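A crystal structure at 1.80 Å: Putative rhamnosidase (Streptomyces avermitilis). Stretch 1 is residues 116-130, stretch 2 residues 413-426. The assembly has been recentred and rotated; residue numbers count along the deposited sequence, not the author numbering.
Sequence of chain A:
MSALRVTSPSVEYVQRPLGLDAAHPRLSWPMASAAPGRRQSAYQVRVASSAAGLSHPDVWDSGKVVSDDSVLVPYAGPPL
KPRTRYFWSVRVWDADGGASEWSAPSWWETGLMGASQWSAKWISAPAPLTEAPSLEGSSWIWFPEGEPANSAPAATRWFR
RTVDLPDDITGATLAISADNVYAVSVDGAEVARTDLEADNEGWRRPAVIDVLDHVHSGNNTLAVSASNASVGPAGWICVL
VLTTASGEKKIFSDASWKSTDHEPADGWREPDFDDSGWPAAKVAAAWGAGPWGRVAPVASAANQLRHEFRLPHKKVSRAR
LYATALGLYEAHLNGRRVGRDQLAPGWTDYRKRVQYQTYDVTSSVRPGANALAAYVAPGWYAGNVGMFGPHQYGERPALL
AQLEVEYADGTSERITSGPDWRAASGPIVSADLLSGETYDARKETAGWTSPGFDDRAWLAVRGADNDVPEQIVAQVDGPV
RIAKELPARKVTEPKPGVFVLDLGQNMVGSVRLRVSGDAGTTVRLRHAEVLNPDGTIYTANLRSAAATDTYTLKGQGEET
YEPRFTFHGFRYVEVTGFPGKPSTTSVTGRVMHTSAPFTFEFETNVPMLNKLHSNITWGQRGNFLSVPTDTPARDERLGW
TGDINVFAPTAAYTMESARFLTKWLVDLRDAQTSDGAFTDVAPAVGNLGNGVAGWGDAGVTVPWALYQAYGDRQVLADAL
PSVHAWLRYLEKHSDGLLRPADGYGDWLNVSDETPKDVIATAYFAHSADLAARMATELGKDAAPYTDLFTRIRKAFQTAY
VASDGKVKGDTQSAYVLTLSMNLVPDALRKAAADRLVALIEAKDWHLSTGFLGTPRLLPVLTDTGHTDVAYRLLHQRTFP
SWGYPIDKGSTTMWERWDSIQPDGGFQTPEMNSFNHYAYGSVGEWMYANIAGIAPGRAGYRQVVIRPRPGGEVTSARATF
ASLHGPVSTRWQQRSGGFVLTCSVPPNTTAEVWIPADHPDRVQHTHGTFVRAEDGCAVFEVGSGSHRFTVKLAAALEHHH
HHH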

# COMPACT_ATOMS: atom_id res chain seq x y z
N SER A 116 -23.90 15.00 7.59
CA SER A 116 -25.29 15.41 7.47
C SER A 116 -25.75 15.57 6.02
O SER A 116 -26.94 15.62 5.74
CB SER A 116 -25.56 16.68 8.28
OG SER A 116 -24.62 17.70 7.97
N GLN A 117 -24.79 15.62 5.09
CA GLN A 117 -25.11 15.82 3.68
C GLN A 117 -25.39 14.50 2.96
O GLN A 117 -25.82 14.51 1.80
CB GLN A 117 -24.03 16.64 2.98
CG GLN A 117 -24.11 18.13 3.28
CD GLN A 117 -23.64 18.47 4.69
OE1 GLN A 117 -24.45 18.61 5.60
NE2 GLN A 117 -22.34 18.59 4.87
N TRP A 118 -25.20 13.38 3.67
CA TRP A 118 -25.58 12.06 3.16
C TRP A 118 -26.99 11.72 3.60
O TRP A 118 -27.35 11.88 4.78
CB TRP A 118 -24.68 10.95 3.69
CG TRP A 118 -23.27 10.96 3.22
CD1 TRP A 118 -22.21 11.63 3.78
CD2 TRP A 118 -22.73 10.18 2.14
NE1 TRP A 118 -21.04 11.35 3.08
CE2 TRP A 118 -21.34 10.46 2.07
CE3 TRP A 118 -23.30 9.33 1.17
CZ2 TRP A 118 -20.51 9.89 1.11
CZ3 TRP A 118 -22.46 8.75 0.20
CH2 TRP A 118 -21.08 9.04 0.18
N SER A 119 -27.81 11.25 2.66
CA SER A 119 -29.06 10.63 3.05
C SER A 119 -29.10 9.13 2.67
O SER A 119 -30.07 8.41 2.97
CB SER A 119 -30.22 11.37 2.42
OG SER A 119 -30.09 11.30 1.01
N ALA A 120 -28.05 8.66 2.00
CA ALA A 120 -27.92 7.26 1.61
C ALA A 120 -27.90 6.34 2.86
O ALA A 120 -27.54 6.79 3.95
CB ALA A 120 -26.65 7.08 0.78
N LYS A 121 -28.29 5.08 2.69
CA LYS A 121 -28.17 4.06 3.75
C LYS A 121 -27.14 2.99 3.39
O LYS A 121 -27.00 2.61 2.21
CB LYS A 121 -29.51 3.33 3.98
CG LYS A 121 -30.76 4.20 4.00
CD LYS A 121 -30.82 5.12 5.20
CE LYS A 121 -32.27 5.56 5.41
NZ LYS A 121 -32.34 6.93 6.00
N TRP A 122 -26.44 2.49 4.40
CA TRP A 122 -25.53 1.38 4.20
C TRP A 122 -26.31 0.14 3.84
O TRP A 122 -27.24 -0.25 4.55
CB TRP A 122 -24.73 1.12 5.46
CG TRP A 122 -23.74 2.19 5.75
CD1 TRP A 122 -23.90 3.27 6.62
CD2 TRP A 122 -22.44 2.30 5.20
NE1 TRP A 122 -22.75 4.04 6.62
CE2 TRP A 122 -21.83 3.46 5.77
CE3 TRP A 122 -21.71 1.54 4.26
CZ2 TRP A 122 -20.55 3.87 5.43
CZ3 TRP A 122 -20.42 1.97 3.93
CH2 TRP A 122 -19.86 3.11 4.51
N ILE A 123 -25.92 -0.53 2.75
CA ILE A 123 -26.57 -1.77 2.37
C ILE A 123 -25.57 -2.90 2.10
O ILE A 123 -24.43 -2.65 1.67
CB ILE A 123 -27.49 -1.62 1.15
CG1 ILE A 123 -26.69 -1.16 -0.09
CG2 ILE A 123 -28.70 -0.73 1.45
CD1 ILE A 123 -27.52 -1.12 -1.36
N SER A 124 -26.04 -4.13 2.30
CA SER A 124 -25.25 -5.35 2.11
C SER A 124 -26.09 -6.35 1.32
O SER A 124 -27.32 -6.28 1.36
CB SER A 124 -24.96 -6.00 3.45
OG SER A 124 -23.91 -5.36 4.15
N ALA A 125 -25.44 -7.29 0.63
CA ALA A 125 -26.16 -8.45 0.09
C ALA A 125 -26.71 -9.28 1.27
O ALA A 125 -26.11 -9.27 2.35
CB ALA A 125 -25.24 -9.29 -0.78
N PRO A 126 -27.84 -9.99 1.07
CA PRO A 126 -28.44 -10.76 2.17
C PRO A 126 -27.63 -12.02 2.53
O PRO A 126 -26.70 -12.39 1.79
CB PRO A 126 -29.82 -11.13 1.60
CG PRO A 126 -29.56 -11.25 0.14
CD PRO A 126 -28.64 -10.12 -0.17
N ALA A 127 -27.98 -12.66 3.65
CA ALA A 127 -27.21 -13.77 4.23
C ALA A 127 -26.89 -14.95 3.28
O ALA A 127 -25.78 -15.47 3.32
CB ALA A 127 -27.86 -14.27 5.52
N PRO A 128 -27.86 -15.35 2.43
CA PRO A 128 -27.57 -16.43 1.47
C PRO A 128 -26.39 -16.12 0.51
O PRO A 128 -25.78 -17.04 -0.04
CB PRO A 128 -28.88 -16.55 0.67
CG PRO A 128 -29.94 -16.02 1.56
CD PRO A 128 -29.29 -15.00 2.46
N LEU A 129 -26.07 -14.83 0.33
CA LEU A 129 -25.02 -14.40 -0.61
C LEU A 129 -23.70 -14.03 0.09
O LEU A 129 -22.64 -14.04 -0.53
CB LEU A 129 -25.53 -13.25 -1.50
CG LEU A 129 -26.77 -13.52 -2.38
CD1 LEU A 129 -27.10 -12.28 -3.23
CD2 LEU A 129 -26.57 -14.74 -3.27
N THR A 130 -23.77 -13.70 1.38
CA THR A 130 -22.58 -13.22 2.09
C THR A 130 -22.09 -14.21 3.15
O THR A 130 -21.03 -14.00 3.74
CB THR A 130 -22.85 -11.89 2.79
OG1 THR A 130 -23.94 -12.03 3.72
CG2 THR A 130 -23.15 -10.80 1.79
N GLU A 413 -32.60 15.49 -8.49
CA GLU A 413 -33.06 14.19 -8.07
C GLU A 413 -31.91 13.58 -7.29
O GLU A 413 -30.74 13.78 -7.65
CB GLU A 413 -33.40 13.30 -9.27
CG GLU A 413 -34.52 13.82 -10.17
CD GLU A 413 -35.88 13.89 -9.48
OE1 GLU A 413 -36.08 13.22 -8.43
OE2 GLU A 413 -36.77 14.62 -9.97
N ARG A 414 -32.23 12.86 -6.24
CA ARG A 414 -31.23 12.11 -5.49
C ARG A 414 -31.61 10.63 -5.45
O ARG A 414 -32.71 10.27 -5.01
CB ARG A 414 -31.08 12.70 -4.08
CG ARG A 414 -29.89 12.15 -3.33
CD ARG A 414 -29.86 12.68 -1.90
NE ARG A 414 -29.55 14.11 -1.89
CZ ARG A 414 -29.22 14.80 -0.80
NH1 ARG A 414 -29.14 14.19 0.37
NH2 ARG A 414 -28.98 16.09 -0.90
N ILE A 415 -30.71 9.76 -5.91
CA ILE A 415 -30.94 8.32 -5.90
C ILE A 415 -29.91 7.77 -4.92
O ILE A 415 -28.75 8.15 -4.97
CB ILE A 415 -30.73 7.72 -7.32
CG1 ILE A 415 -31.63 8.42 -8.37
CG2 ILE A 415 -30.91 6.21 -7.30
CD1 ILE A 415 -33.12 8.26 -8.12
N THR A 416 -30.35 6.93 -3.98
CA THR A 416 -29.42 6.41 -2.99
C THR A 416 -29.52 4.91 -2.80
O THR A 416 -30.54 4.28 -3.10
CB THR A 416 -29.64 7.06 -1.59
OG1 THR A 416 -30.96 6.79 -1.16
CG2 THR A 416 -29.42 8.57 -1.61
N SER A 417 -28.44 4.35 -2.27
CA SER A 417 -28.44 3.03 -1.68
C SER A 417 -29.47 2.99 -0.56
O SER A 417 -29.59 3.94 0.26
CB SER A 417 -27.05 2.69 -1.15
OG SER A 417 -26.56 3.65 -0.23
N GLY A 418 -30.19 1.88 -0.53
CA GLY A 418 -31.28 1.65 0.41
C GLY A 418 -32.05 0.36 0.13
O GLY A 418 -31.65 -0.45 -0.73
N PRO A 419 -33.17 0.15 0.85
CA PRO A 419 -33.82 -1.16 0.95
C PRO A 419 -34.40 -1.67 -0.37
O PRO A 419 -34.62 -2.88 -0.49
CB PRO A 419 -34.96 -0.90 1.96
CG PRO A 419 -34.49 0.28 2.77
CD PRO A 419 -33.82 1.15 1.73
N ASP A 420 -34.62 -0.79 -1.34
CA ASP A 420 -35.21 -1.20 -2.61
C ASP A 420 -34.19 -1.85 -3.59
O ASP A 420 -34.58 -2.39 -4.64
CB ASP A 420 -36.01 -0.05 -3.25
CG ASP A 420 -35.27 1.32 -3.22
OD1 ASP A 420 -34.24 1.52 -2.50
OD2 ASP A 420 -35.76 2.23 -3.94
N TRP A 421 -32.89 -1.82 -3.26
CA TRP A 421 -31.87 -2.44 -4.13
C TRP A 421 -31.97 -3.96 -4.12
O TRP A 421 -32.47 -4.57 -3.16
CB TRP A 421 -30.44 -1.99 -3.68
CG TRP A 421 -30.09 -0.56 -4.06
CD1 TRP A 421 -30.84 0.58 -3.82
CD2 TRP A 421 -28.89 -0.12 -4.68
NE1 TRP A 421 -30.18 1.69 -4.29
CE2 TRP A 421 -28.98 1.28 -4.83
CE3 TRP A 421 -27.73 -0.79 -5.16
CZ2 TRP A 421 -27.96 2.04 -5.41
CZ3 TRP A 421 -26.72 -0.03 -5.73
CH2 TRP A 421 -26.84 1.37 -5.86
N ARG A 422 -31.47 -4.61 -5.17
CA ARG A 422 -31.53 -6.06 -5.27
C ARG A 422 -30.11 -6.62 -5.50
O ARG A 422 -29.27 -5.91 -6.00
CB ARG A 422 -32.50 -6.45 -6.39
CG ARG A 422 -33.92 -6.04 -5.99
CD ARG A 422 -34.98 -6.33 -7.03
NE ARG A 422 -35.28 -7.75 -7.18
CZ ARG A 422 -35.89 -8.52 -6.28
NH1 ARG A 422 -36.25 -8.04 -5.09
NH2 ARG A 422 -36.13 -9.79 -6.58
N ALA A 423 -29.91 -7.86 -5.11
CA ALA A 423 -28.60 -8.51 -5.07
C ALA A 423 -28.60 -9.90 -5.67
O ALA A 423 -29.62 -10.62 -5.63
CB ALA A 423 -28.07 -8.53 -3.64
N ALA A 424 -27.45 -10.29 -6.22
CA ALA A 424 -27.22 -11.64 -6.77
C ALA A 424 -25.75 -11.97 -6.61
O ALA A 424 -24.92 -11.05 -6.51
CB ALA A 424 -27.61 -11.70 -8.22
N SER A 425 -25.43 -13.26 -6.65
CA SER A 425 -24.03 -13.71 -6.50
C SER A 425 -23.16 -13.28 -7.68
O SER A 425 -22.04 -12.79 -7.48
CB SER A 425 -23.97 -15.22 -6.25
OG SER A 425 -24.78 -15.90 -7.19
N GLY A 426 -23.65 -13.42 -8.91
CA GLY A 426 -22.84 -13.06 -10.08
C GLY A 426 -21.58 -13.93 -10.22
O GLY A 426 -21.52 -14.97 -9.60
O HOH W 1 -28.92 15.13 3.02

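At the apolar centre of the contact between residues 116-130 and 413-426 stands Ile123, whose side chain points toward the second stretch and gives up more area to it than any other residue of the first. With chi1 in the p well and chi2 in t, its CD1 lies 3.7 Å from CD2 of Trp421 and 3.8 Å from CB of Ser417, while its CG2 packs 3.6 Å from N of Gly418. The isoleucine thus fits against the turn that links the two strands of the second stretch. This is a type I turn from Gly418 to Trp421, closed by a backbone hydrogen bond from Trp421 N to Gly418 O (3.1 Å). The indole is further tied to its own stretch, since Trp421 NE1 donates to Thr416 O at 2.9 Å; its one polar atom is thereby satisfied while the ring carbons remain available to Ile123.

Beyond the turn, the apolar surface continues around Ala423, whose small side chain points toward the first stretch and is met by three residues. Its CB lies 4.1 Å from CB of Ala125, 3.9 Å from CD of Pro126 and 3.9 Å from CD1 of Leu129. Pro126 occupies the N-cap position of the short helix 127-130, and its carbonyl oxygen accepts a hydrogen bond from Leu129 N (2.9 Å). The helix brings Leu129 back over the second stretch with its side chain directed toward it, in the m, t rotamer. There the leucine covers backbone as well as side chain: CD1 is 3.6 Å from CA of Ala424, and CD2 is 4.0 Å from CB of Ser425.

The two segments lie far apart in the sequence yet run side by side in the same direction; matched by their CA atoms, Ala120 lies nearest Thr416, Lys121 nearest Gly418, Ala125 nearest Ala423 and Leu129 nearest Ser425. Together they bury 597 Å² of surface, both sides summed.

On the other side of Ile123 the contact becomes polar. Lys121 uses its main chain for both of its hydrogen bonds to Ser417: Lys121 N donates to Ser417 O at 3.0 Å with a nearly straight angle of 168°, and Ser417 OG donates to Lys121 O at 2.7 Å. One serine therefore serves both polar groups of the lysine backbone, while the end of the lysine side chain leads away from the contact. Next to this pair, Ala120 packs closely on Thr416, with Ala120 CA 3.6 Å from Thr416 CB and the two CB atoms of Ala120 and Thr416 3.8 Å apart.

The exposed margin is formed by Ser119 and Arg414, which point toward each other's stretches. Arg414 NH1 donates to Ser119 OG at 3.1 Å and 165°, with the hydroxyl oxygen near the guanidinium plane, where an N-H can be directed at it. The same nitrogen, Arg414 NH1, also donates to a water at 2.8 Å, and that water makes a weak hydrogen bond to Ser116 O at 3.4 Å, extending the polar edge to the start of the first stretch.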